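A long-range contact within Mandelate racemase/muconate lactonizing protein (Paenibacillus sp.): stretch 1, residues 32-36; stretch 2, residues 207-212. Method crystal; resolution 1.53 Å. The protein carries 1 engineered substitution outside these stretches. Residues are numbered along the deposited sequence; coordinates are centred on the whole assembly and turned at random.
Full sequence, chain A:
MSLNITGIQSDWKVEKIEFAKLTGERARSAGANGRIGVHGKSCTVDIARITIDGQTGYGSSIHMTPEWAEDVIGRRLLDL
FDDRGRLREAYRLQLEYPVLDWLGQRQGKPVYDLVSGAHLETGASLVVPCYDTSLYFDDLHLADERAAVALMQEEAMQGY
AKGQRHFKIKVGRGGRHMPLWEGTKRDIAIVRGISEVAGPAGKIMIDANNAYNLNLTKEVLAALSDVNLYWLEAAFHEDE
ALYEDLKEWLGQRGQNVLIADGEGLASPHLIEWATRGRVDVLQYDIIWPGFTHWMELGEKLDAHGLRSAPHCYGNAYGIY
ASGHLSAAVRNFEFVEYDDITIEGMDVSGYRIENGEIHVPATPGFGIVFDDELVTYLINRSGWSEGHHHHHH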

# COMPACT_ATOMS: atom_id res chain seq x y z
N ALA A 32 -13.40 -13.56 0.98
CA ALA A 32 -12.46 -14.20 0.07
C ALA A 32 -12.05 -13.25 -1.05
O ALA A 32 -12.67 -12.21 -1.26
N ASN A 33 -10.98 -13.61 -1.75
CA ASN A 33 -10.67 -12.97 -3.03
C ASN A 33 -10.57 -14.03 -4.11
O ASN A 33 -10.91 -15.19 -3.88
N GLY A 34 -10.13 -13.62 -5.30
CA GLY A 34 -10.08 -14.53 -6.43
C GLY A 34 -9.39 -15.87 -6.17
O GLY A 34 -9.77 -16.90 -6.74
N ARG A 35 -8.35 -15.86 -5.33
CA ARG A 35 -7.50 -17.03 -5.15
C ARG A 35 -7.56 -17.72 -3.80
O ARG A 35 -7.29 -18.92 -3.72
N ILE A 36 -7.88 -16.99 -2.74
CA ILE A 36 -7.91 -17.59 -1.40
C ILE A 36 -9.18 -17.21 -0.63
O ILE A 36 -9.97 -16.39 -1.10
N ASP A 207 -9.72 -5.78 -9.41
CA ASP A 207 -8.57 -6.58 -9.05
C ASP A 207 -9.01 -8.03 -9.08
O ASP A 207 -9.85 -8.43 -8.28
N ALA A 208 -8.45 -8.81 -10.02
CA ALA A 208 -8.84 -10.21 -10.20
C ALA A 208 -7.99 -11.19 -9.40
O ALA A 208 -8.30 -12.38 -9.38
N ASN A 209 -6.96 -10.70 -8.71
CA ASN A 209 -6.01 -11.60 -8.06
C ASN A 209 -5.65 -12.77 -8.97
O ASN A 209 -5.60 -13.93 -8.53
N ASN A 210 -5.40 -12.44 -10.23
CA ASN A 210 -4.94 -13.39 -11.25
C ASN A 210 -5.91 -14.51 -11.64
O ASN A 210 -5.51 -15.49 -12.28
N ALA A 211 -7.18 -14.35 -11.30
CA ALA A 211 -8.15 -15.42 -11.52
C ALA A 211 -8.71 -15.47 -12.93
O ALA A 211 -9.46 -16.39 -13.26
N TYR A 212 -8.40 -14.48 -13.77
CA TYR A 212 -8.87 -14.50 -15.14
C TYR A 212 -7.83 -15.12 -16.08
O TYR A 212 -6.74 -15.49 -15.65

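Ala32 lies out of reach of the second stretch. Asn33 points toward it, with chi1 p (70°) and chi2 near 16°. Its ND2 comes 3.5 Å from CG of Asn209, so the two amide groups pack against each other without a direct hydrogen bond. Asn33 OD1 turns back to its own loop and accepts from Arg35 N and Ile36 N, both at 2.9 Å. These bonds help hold the side chain in place, and Asn33 N donates a hydrogen bond to Ile36 O at 3.0 Å.

Gly34 has no side chain, and the close approach depends on that. A CB here would sit 2.5 Å from Ala208 O, a clash, and tight against the CB atoms of Ala211 and Asn209. Water 1 bridges the stretches: it accepts from Gly34 N at 2.8 Å and lies 2.8 Å from Asn209 OD1, placed to donate to it. Gly34 O also lies 4.1 Å from Ala211 CB, which points toward stretch 1.

Arg35 sets off sideways, with chi1 p, chi2 t and chi3 m. Its CG rests 4.2 Å from Asn209 CB. Ile36 makes no contact with the second stretch.

Asn209 thus meets three successive residues. It points toward stretch 1, with chi1 m and chi2 near 100°. Its N donates to Asp207 OD1 at 3.0 Å, and it lies within the type I' turn from Ala208 to Ala211.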

# COMPACT_ATOMS: atom_id res chain seq x y z
CB ALA A 32 -13.08 -15.48 -0.51
CB ASN A 33 -9.41 -12.09 -2.96
CG ASN A 33 -8.13 -12.88 -2.80
OD1 ASN A 33 -8.09 -14.09 -3.02
ND2 ASN A 33 -7.05 -12.19 -2.40
CB ARG A 35 -6.03 -16.68 -5.45
CG ARG A 35 -5.49 -15.58 -4.58
CD ARG A 35 -4.01 -15.34 -4.87
NE ARG A 35 -3.21 -16.51 -4.52
CZ ARG A 35 -2.67 -16.72 -3.31
NH1 ARG A 35 -1.96 -17.81 -3.09
NH2 ARG A 35 -2.84 -15.83 -2.33
CB ILE A 36 -6.66 -17.24 -0.56
CG1 ILE A 36 -6.57 -15.73 -0.35
CG2 ILE A 36 -5.41 -17.81 -1.24
CD1 ILE A 36 -5.33 -15.32 0.45
CB ASP A 207 -8.07 -6.15 -7.65
CG ASP A 207 -6.94 -7.02 -7.09
OD1 ASP A 207 -6.37 -7.88 -7.80
OD2 ASP A 207 -6.58 -6.79 -5.90
CB ALA A 208 -8.83 -10.59 -11.67
CB ASN A 209 -6.53 -12.07 -6.70
CG ASN A 209 -6.48 -10.98 -5.68
OD1 ASN A 209 -7.49 -10.34 -5.39
ND2 ASN A 209 -5.28 -10.72 -5.12
CB ASN A 210 -3.59 -14.00 -10.84
CG ASN A 210 -2.47 -12.98 -10.89
OD1 ASN A 210 -2.54 -11.99 -11.65
ND2 ASN A 210 -1.44 -13.20 -10.09
CB ALA A 211 -9.28 -15.31 -10.52
CB TYR A 212 -9.20 -13.07 -15.60
CG TYR A 212 -10.44 -12.44 -14.98
CD1 TYR A 212 -11.43 -13.22 -14.36
CD2 TYR A 212 -10.63 -11.06 -15.04
CE1 TYR A 212 -12.58 -12.61 -13.81
CE2 TYR A 212 -11.75 -10.46 -14.51
CZ TYR A 212 -12.72 -11.23 -13.91
OH TYR A 212 -13.81 -10.57 -13.41
O HOH W 1 -10.07 -10.95 -6.24